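Local coordinates for protein proline dehydrogenase (Bradyrhizobium japonicum USDA 110, PDB 3HAZ) that is a bifunctional flavoenzyme with proline dehydrogenase and aldehyde dehydrogenase modules, and probably oxidises proline to glutamate in two successive steps, at residues 191-197 / 441-447; 217-221 / 233-237. The contacts are given in a common frame with arbitrary orientation. Residue numbers count along the deposited sequence, not the author numbering.

In the fold
A TIM barrel combines strand pairing within its sheet with helices packed outside, and the proline dehydrogenase barrel illustrates both. Interaction 1 pairs the first barrel strand, 193-196, with the last, 440-448. Interaction 2 packs helix 204-223, which follows that first strand, onto the second strand, 235-238, so it falls in sequence between the two halves of interaction 1. Their centres are 9 Å apart and they share the same parallel sheet, with strand 193-196 lying between 235-238 and 440-448. They also touch: Ser193 OG is 2.8 Å from Gly235 N, a probable hydrogen bond, and Phe194 CD2 is 3.3 Å from Ile221 CD1. Interaction 1 alone reaches the FAD pocket, through Tyr443.

Interaction 1 (191-197 / 441-447); sequences RYSFDML and RTYAPVG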
ATOM      1  N   ARG A 191      25.159 -37.536 -44.942  1.00 48.99           N
ATOM      2  CA  ARG A 191      24.285 -37.894 -43.828  1.00 48.36           C
ATOM      3  C   ARG A 191      23.410 -36.718 -43.408  1.00 34.59           C
ATOM      4  O   ARG A 191      22.710 -36.791 -42.396  1.00 48.07           O
ATOM      5  CB  ARG A 191      25.096 -38.382 -42.621  1.00 45.82           C
ATOM      6  CG  ARG A 191      25.708 -39.758 -42.785  1.00 59.83           C
ATOM      7  CD  ARG A 191      25.949 -40.415 -41.431  1.00 67.47           C
ATOM      8  NE  ARG A 191      24.767 -41.119 -40.941  1.00 74.82           N
ATOM      9  CZ  ARG A 191      24.540 -42.417 -41.132  1.00 84.03           C
ATOM     10  NH1 ARG A 191      25.418 -43.152 -41.804  1.00 85.35           N
ATOM     11  NH2 ARG A 191      23.439 -42.983 -40.654  1.00 85.68           N
ATOM     12  N   TYR A 192      23.451 -35.638 -44.182  1.00 34.00           N
ATOM     13  CA  TYR A 192      22.731 -34.420 -43.817  1.00 28.64           C
ATOM     14  C   TYR A 192      22.025 -33.771 -44.996  1.00 25.86           C
ATOM     15  O   TYR A 192      22.512 -33.808 -46.125  1.00 22.56           O
ATOM     16  CB  TYR A 192      23.692 -33.411 -43.185  1.00 39.36           C
ATOM     17  CG  TYR A 192      24.537 -34.010 -42.091  1.00 52.49           C
ATOM     18  CD1 TYR A 192      23.977 -34.364 -40.873  1.00 54.09           C
ATOM     19  CD2 TYR A 192      25.893 -34.236 -42.281  1.00 65.16           C
ATOM     20  CE1 TYR A 192      24.746 -34.926 -39.866  1.00 57.36           C
ATOM     21  CE2 TYR A 192      26.671 -34.797 -41.281  1.00 69.50           C
ATOM     22  CZ  TYR A 192      26.091 -35.138 -40.075  1.00 62.87           C
ATOM     23  OH  TYR A 192      26.858 -35.694 -39.078  1.00 64.20           O
ATOM     24  N   SER A 193      20.877 -33.166 -44.722  1.00 21.33           N
ATOM     25  CA  SER A 193      20.233 -32.303 -45.691  1.00 21.79           C
ATOM     26  C   SER A 193      20.743 -30.877 -45.466  1.00 21.48           C
ATOM     27  O   SER A 193      21.327 -30.577 -44.420  1.00 17.56           O
ATOM     28  CB  SER A 193      18.715 -32.387 -45.556  1.00 24.95           C
ATOM     29  OG  SER A 193      18.272 -33.718 -45.776  1.00 22.12           O
ATOM     30  N   PHE A 194      20.528 -30.006 -46.444  1.00 19.22           N
ATOM     31  CA  PHE A 194      21.156 -28.690 -46.446  1.00 23.15           C
ATOM     32  C   PHE A 194      20.154 -27.606 -46.092  1.00 18.10           C
ATOM     33  O   PHE A 194      19.174 -27.394 -46.807  1.00 16.49           O
ATOM     34  CB  PHE A 194      21.753 -28.371 -47.826  1.00 25.28           C
ATOM     35  CG  PHE A 194      22.981 -29.181 -48.183  1.00 28.08           C
ATOM     36  CD1 PHE A 194      23.395 -30.253 -47.400  1.00 30.27           C
ATOM     37  CD2 PHE A 194      23.702 -28.883 -49.337  1.00 22.80           C
ATOM     38  CE1 PHE A 194      24.525 -31.005 -47.749  1.00 24.68           C
ATOM     39  CE2 PHE A 194      24.821 -29.635 -49.699  1.00 25.23           C
ATOM     40  CZ  PHE A 194      25.233 -30.695 -48.896  1.00 28.83           C
ATOM     41  N   ASP A 195      20.414 -26.925 -44.987  1.00 17.95           N
ATOM     42  CA  ASP A 195      19.712 -25.697 -44.650  1.00 15.39           C
ATOM     43  C   ASP A 195      20.584 -24.555 -45.165  1.00 16.02           C
ATOM     44  O   ASP A 195      21.543 -24.143 -44.513  1.00 22.14           O
ATOM     45  CB  ASP A 195      19.513 -25.603 -43.137  1.00 19.93           C
ATOM     46  CG  ASP A 195      18.752 -24.356 -42.714  1.00 29.99           C
ATOM     47  OD1 ASP A 195      18.052 -23.757 -43.560  1.00 33.70           O
ATOM     48  OD2 ASP A 195      18.851 -23.983 -41.526  1.00 34.58           O
ATOM     49  N   MET A 196      20.270 -24.067 -46.358  1.00 15.90           N
ATOM     50  CA  MET A 196      21.104 -23.060 -47.001  1.00 18.85           C
ATOM     51  C   MET A 196      21.024 -21.707 -46.287  1.00 22.60           C
ATOM     52  O   MET A 196      19.941 -21.222 -45.953  1.00 20.21           O
ATOM     53  CB  MET A 196      20.728 -22.928 -48.479  1.00 20.91           C
ATOM     54  CG  MET A 196      20.666 -24.272 -49.224  1.00 16.22           C
ATOM     55  SD  MET A 196      22.272 -25.092 -49.392  1.00 23.26           S
ATOM     56  CE  MET A 196      23.218 -23.740 -50.104  1.00 21.29           C
ATOM     57  N   LEU A 197      22.180 -21.093 -46.066  1.00 24.88           N
ATOM     58  CA  LEU A 197      22.254 -19.827 -45.329  1.00 23.78           C
ATOM     59  C   LEU A 197      21.450 -18.655 -45.911  1.00 29.79           C
ATOM     60  O   LEU A 197      20.917 -17.825 -45.171  1.00 38.78           O
ATOM     61  CB  LEU A 197      23.715 -19.401 -45.185  1.00 23.20           C
ATOM     62  CG  LEU A 197      24.404 -19.769 -43.874  1.00 27.45           C
ATOM     63  CD1 LEU A 197      23.972 -21.137 -43.410  1.00 29.05           C
ATOM     64  CD2 LEU A 197      25.921 -19.688 -44.033  1.00 20.67           C
ATOM     65  N   ARG A 441      15.437 -36.560 -40.031  1.00 22.76           N
ATOM     66  CA  ARG A 441      16.323 -35.898 -40.967  1.00 20.63           C
ATOM     67  C   ARG A 441      17.152 -34.861 -40.218  1.00 21.69           C
ATOM     68  O   ARG A 441      16.627 -34.104 -39.401  1.00 22.93           O
ATOM     69  CB  ARG A 441      15.489 -35.206 -42.050  1.00 22.52           C
ATOM     70  CG  ARG A 441      16.299 -34.499 -43.131  1.00 17.62           C
ATOM     71  CD  ARG A 441      15.373 -33.944 -44.204  1.00 23.45           C
ATOM     72  NE  ARG A 441      14.434 -34.961 -44.662  1.00 22.89           N
ATOM     73  CZ  ARG A 441      14.615 -35.702 -45.752  1.00 27.29           C
ATOM     74  NH1 ARG A 441      15.696 -35.529 -46.502  1.00 19.09           N
ATOM     75  NH2 ARG A 441      13.715 -36.619 -46.089  1.00 22.88           N
ATOM     76  N   THR A 442      18.450 -34.831 -40.492  1.00 20.22           N
ATOM     77  CA  THR A 442      19.330 -33.847 -39.878  1.00 23.38           C
ATOM     78  C   THR A 442      19.791 -32.852 -40.937  1.00 24.92           C
ATOM     79  O   THR A 442      20.324 -33.241 -41.979  1.00 23.02           O
ATOM     80  CB  THR A 442      20.533 -34.527 -39.188  1.00 25.42           C
ATOM     81  OG1 THR A 442      20.048 -35.426 -38.184  1.00 18.95           O
ATOM     82  CG2 THR A 442      21.442 -33.505 -38.527  1.00 23.24           C
ATOM     83  N   TYR A 443      19.547 -31.570 -40.685  1.00 19.16           N
ATOM     84  CA  TYR A 443      19.976 -30.529 -41.608  1.00 19.79           C
ATOM     85  C   TYR A 443      21.242 -29.869 -41.101  1.00 24.84           C
ATOM     86  O   TYR A 443      21.396 -29.627 -39.897  1.00 20.88           O
ATOM     87  CB  TYR A 443      18.917 -29.436 -41.756  1.00 19.23           C
ATOM     88  CG  TYR A 443      17.696 -29.779 -42.574  1.00 18.51           C
ATOM     89  CD1 TYR A 443      17.594 -29.391 -43.904  1.00 22.71           C
ATOM     90  CD2 TYR A 443      16.612 -30.433 -41.995  1.00 23.21           C
ATOM     91  CE1 TYR A 443      16.454 -29.673 -44.648  1.00 24.29           C
ATOM     92  CE2 TYR A 443      15.465 -30.712 -42.727  1.00 19.35           C
ATOM     93  CZ  TYR A 443      15.394 -30.335 -44.051  1.00 24.85           C
ATOM     94  OH  TYR A 443      14.259 -30.622 -44.775  1.00 27.08           O
ATOM     95  N   ALA A 444      22.131 -29.553 -42.034  1.00 20.85           N
ATOM     96  CA  ALA A 444      23.327 -28.782 -41.733  1.00 25.86           C
ATOM     97  C   ALA A 444      23.217 -27.401 -42.365  1.00 18.05           C
ATOM     98  O   ALA A 444      22.795 -27.269 -43.520  1.00 21.19           O
ATOM     99  CB  ALA A 444      24.578 -29.516 -42.249  1.00 22.72           C
ATOM    100  N   PRO A 445      23.577 -26.355 -41.611  1.00 18.04           N
ATOM    101  CA  PRO A 445      23.615 -25.023 -42.219  1.00 23.48           C
ATOM    102  C   PRO A 445      24.760 -24.987 -43.217  1.00 17.21           C
ATOM    103  O   PRO A 445      25.881 -25.367 -42.863  1.00 18.81           O
ATOM    104  CB  PRO A 445      23.914 -24.101 -41.031  1.00 23.98           C
ATOM    105  CG  PRO A 445      23.551 -24.914 -39.807  1.00 17.57           C
ATOM    106  CD  PRO A 445      23.891 -26.319 -40.175  1.00 18.11           C
ATOM    107  N   VAL A 446      24.475 -24.568 -44.445  1.00 20.64           N
ATOM    108  CA  VAL A 446      25.468 -24.590 -45.514  1.00 13.36           C
ATOM    109  C   VAL A 446      25.458 -23.270 -46.254  1.00 18.29           C
ATOM    110  O   VAL A 446      24.416 -22.865 -46.762  1.00 16.16           O
ATOM    111  CB  VAL A 446      25.165 -25.696 -46.552  1.00 23.36           C
ATOM    112  CG1 VAL A 446      26.184 -25.646 -47.698  1.00 18.02           C
ATOM    113  CG2 VAL A 446      25.123 -27.081 -45.898  1.00 20.14           C
ATOM    114  N   GLY A 447      26.610 -22.603 -46.332  1.00 19.02           N
ATOM    115  CA  GLY A 447      26.720 -21.417 -47.161  1.00 17.31           C
ATOM    116  C   GLY A 447      28.003 -20.606 -47.071  1.00 20.25           C
ATOM    117  O   GLY A 447      29.004 -21.043 -46.511  1.00 21.78           O
TER
HETATM  118  O   HOH W   1      19.633 -36.771 -42.172  1.00 25.32           O
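Parallel beta pairing between the first and last strands of a TIM barrel is what turns a row of beta-alpha units into a closed ring, and segments 191-197 and 441-447 provide that seam in the proline dehydrogenase barrel. Five backbone hydrogen bonds run along it: Ser193 N to Thr442 O (2.8 Å), Ala444 N to Ser193 O (2.7 Å), Asp195 N to Ala444 O (2.8 Å), Val446 N to Asp195 O (3.0 Å) and Leu197 N to Val446 O (2.9 Å). This zigzag is the parallel pattern: Ser193 bonds to the residues flanking its partner Tyr443, and Asp195 to those around Pro445. The strand directions differ by 41°, in keeping with the strong twist of a barrel sheet.

The two faces serve different layers. Phe194, Met196, Ala444 and Val446 point outward, Phe194 and Met196 packing against helix 204-223; Val446 CG2 sits over the Phe194 ring, 4.0 Å from its centroid, as a CH-pi contact. Ser193, Asp195, Tyr443 and Pro445 face the interior. There Ser193 CB lies over the Tyr443 ring, and the Tyr443 hydroxyl is hydrogen-bonded to the FAD-binding Arg341, its side chain reaching FAD itself. Arg441 NH1 donates to Ser193 OG (3.2 Å); it also hydrogen-bonds Arg233 O, and Ser193 OG hydrogen-bonds Gly235 N of the second strand. At the far end Gly447 leaves room for Leu197: an ideal CB on Gly447 would fall 2.7 Å from Leu197 CB. Near the start, a water donates to Arg191 O (3.1 Å) and accepts from Thr442 N (2.8 Å).

Interaction 2 (217-221 / 233-237); sequences AIETI and RPGIS
Two isoleucines, Ile221 on the helix and Ile236 on the strand, carry most of this contact, which is made mainly by apolar side chains and has no hydrogen bond across it, with Pro234 in third place. Build 217-221 as regular alpha-helix, with Ile221 N bonded to Ala217 O at 2.8 Å, and 235-237 as extended strand, preceded by Pro234 at phi/psi -74/162. The two axes run nearly antiparallel, at 161°, and approach to 9.3 Å; CA atoms pair as Ile218 with Ile236 (7.2 Å) and Ile221 with Pro234 (6.9 Å). Ile221, in the mt rotamer, points toward the strand: its CG2 rests 3.5 Å from Pro234 CB, while its CD1 lies 3.6 Å from Gly235 O and 4.1 Å from Ile236 CB. This is the helix-on-sheet packing of a beta-alpha-beta crossover, in which strand 193-196, helix 204-223 and strand 235-238 form the first such unit of the TIM barrel; Phe194 of the earlier strand meets Ala217 and Ile221. Ile236, in the tt rotamer, points back at the helix and brings its CD1 against both Ala217 CB (3.6 Å) and Ile218 CG1 (3.8 Å). Phe277 of strand 276-279 also packs against Ile218 and Ile236.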
ATOM      1  N   ALA A 217      24.304 -26.554 -54.886  1.00 18.74           N
ATOM      2  CA  ALA A 217      24.088 -27.431 -53.732  1.00 16.61           C
ATOM      3  C   ALA A 217      23.313 -28.687 -54.140  1.00 20.28           C
ATOM      4  O   ALA A 217      23.626 -29.802 -53.718  1.00 17.06           O
ATOM      5  CB  ALA A 217      23.346 -26.675 -52.603  1.00 22.60           C
ATOM      6  N   ILE A 218      22.284 -28.484 -54.956  1.00 21.36           N
ATOM      7  CA  ILE A 218      21.485 -29.575 -55.482  1.00 24.89           C
ATOM      8  C   ILE A 218      22.346 -30.603 -56.248  1.00 27.89           C
ATOM      9  O   ILE A 218      22.165 -31.806 -56.082  1.00 30.07           O
ATOM     10  CB  ILE A 218      20.338 -29.029 -56.358  1.00 20.10           C
ATOM     11  CG1 ILE A 218      19.259 -28.410 -55.464  1.00 22.25           C
ATOM     12  CG2 ILE A 218      19.747 -30.127 -57.234  1.00 20.96           C
ATOM     13  CD1 ILE A 218      18.229 -27.566 -56.229  1.00 29.46           C
ATOM     14  N   GLU A 219      23.293 -30.136 -57.061  1.00 24.11           N
ATOM     15  CA  GLU A 219      24.205 -31.050 -57.749  1.00 32.67           C
ATOM     16  C   GLU A 219      25.107 -31.802 -56.768  1.00 34.80           C
ATOM     17  O   GLU A 219      25.275 -33.022 -56.874  1.00 30.39           O
ATOM     18  CB  GLU A 219      25.035 -30.319 -58.805  1.00 31.53           C
ATOM     19  CG  GLU A 219      24.194 -29.780 -59.941  1.00 37.94           C
ATOM     20  CD  GLU A 219      23.201 -30.809 -60.460  1.00 38.66           C
ATOM     21  OE1 GLU A 219      23.630 -31.927 -60.824  1.00 36.90           O
ATOM     22  OE2 GLU A 219      21.993 -30.498 -60.512  1.00 27.08           O
ATOM     23  N   THR A 220      25.676 -31.084 -55.806  1.00 30.25           N
ATOM     24  CA  THR A 220      26.512 -31.721 -54.791  1.00 28.76           C
ATOM     25  C   THR A 220      25.737 -32.792 -54.028  1.00 31.63           C
ATOM     26  O   THR A 220      26.184 -33.936 -53.916  1.00 30.46           O
ATOM     27  CB  THR A 220      27.075 -30.697 -53.789  1.00 32.65           C
ATOM     28  OG1 THR A 220      27.943 -29.792 -54.480  1.00 36.02           O
ATOM     29  CG2 THR A 220      27.855 -31.401 -52.671  1.00 23.02           C
ATOM     30  N   ILE A 221      24.580 -32.410 -53.496  1.00 30.98           N
ATOM     31  CA  ILE A 221      23.724 -33.336 -52.761  1.00 35.28           C
ATOM     32  C   ILE A 221      23.345 -34.511 -53.646  1.00 30.90           C
ATOM     33  O   ILE A 221      23.365 -35.664 -53.206  1.00 34.97           O
ATOM     34  CB  ILE A 221      22.424 -32.655 -52.289  1.00 38.69           C
ATOM     35  CG1 ILE A 221      22.700 -31.709 -51.125  1.00 49.54           C
ATOM     36  CG2 ILE A 221      21.394 -33.689 -51.874  1.00 35.24           C
ATOM     37  CD1 ILE A 221      21.524 -30.801 -50.811  1.00 52.26           C
ATOM     38  N   ARG A 233      16.100 -39.965 -48.987  1.00 23.39           N
ATOM     39  CA  ARG A 233      17.080 -39.221 -49.772  1.00 24.68           C
ATOM     40  C   ARG A 233      17.236 -37.838 -49.142  1.00 25.23           C
ATOM     41  O   ARG A 233      16.379 -37.411 -48.381  1.00 24.52           O
ATOM     42  CB  ARG A 233      16.634 -39.104 -51.233  1.00 27.11           C
ATOM     43  CG  ARG A 233      16.443 -40.448 -51.927  1.00 25.42           C
ATOM     44  CD  ARG A 233      15.921 -40.301 -53.348  1.00 24.78           C
ATOM     45  NE  ARG A 233      16.926 -39.777 -54.273  1.00 29.39           N
ATOM     46  CZ  ARG A 233      17.983 -40.462 -54.706  1.00 33.55           C
ATOM     47  NH1 ARG A 233      18.838 -39.906 -55.560  1.00 24.07           N
ATOM     48  NH2 ARG A 233      18.191 -41.705 -54.284  1.00 29.42           N
ATOM     49  N   PRO A 234      18.335 -37.138 -49.452  1.00 28.81           N
ATOM     50  CA  PRO A 234      18.602 -35.853 -48.798  1.00 25.08           C
ATOM     51  C   PRO A 234      17.704 -34.732 -49.307  1.00 25.32           C
ATOM     52  O   PRO A 234      17.098 -34.837 -50.381  1.00 21.70           O
ATOM     53  CB  PRO A 234      20.062 -35.556 -49.181  1.00 32.93           C
ATOM     54  CG  PRO A 234      20.599 -36.832 -49.763  1.00 28.42           C
ATOM     55  CD  PRO A 234      19.424 -37.526 -50.361  1.00 27.17           C
ATOM     56  N   GLY A 235      17.633 -33.658 -48.530  1.00 24.55           N
ATOM     57  CA  GLY A 235      16.835 -32.506 -48.888  1.00 23.98           C
ATOM     58  C   GLY A 235      17.625 -31.211 -48.941  1.00 23.32           C
ATOM     59  O   GLY A 235      18.757 -31.113 -48.456  1.00 19.81           O
ATOM     60  N   ILE A 236      17.015 -30.207 -49.549  1.00 20.88           N
ATOM     61  CA  ILE A 236      17.559 -28.865 -49.524  1.00 27.51           C
ATOM     62  C   ILE A 236      16.449 -27.901 -49.125  1.00 24.97           C
ATOM     63  O   ILE A 236      15.298 -28.075 -49.533  1.00 22.90           O
ATOM     64  CB  ILE A 236      18.148 -28.477 -50.899  1.00 31.30           C
ATOM     65  CG1 ILE A 236      18.895 -27.145 -50.816  1.00 27.60           C
ATOM     66  CG2 ILE A 236      17.052 -28.439 -51.974  1.00 27.88           C
ATOM     67  CD1 ILE A 236      19.768 -26.868 -52.036  1.00 33.12           C
ATOM     68  N   SER A 237      16.794 -26.906 -48.309  1.00 20.93           N
ATOM     69  CA  SER A 237      15.858 -25.863 -47.904  1.00 26.71           C
ATOM     70  C   SER A 237      16.157 -24.577 -48.653  1.00 31.35           C
ATOM     71  O   SER A 237      17.319 -24.184 -48.788  1.00 26.73           O
ATOM     72  CB  SER A 237      15.947 -25.592 -46.399  1.00 34.40           C
ATOM     73  OG  SER A 237      15.263 -26.578 -45.660  1.00 35.33           O
TER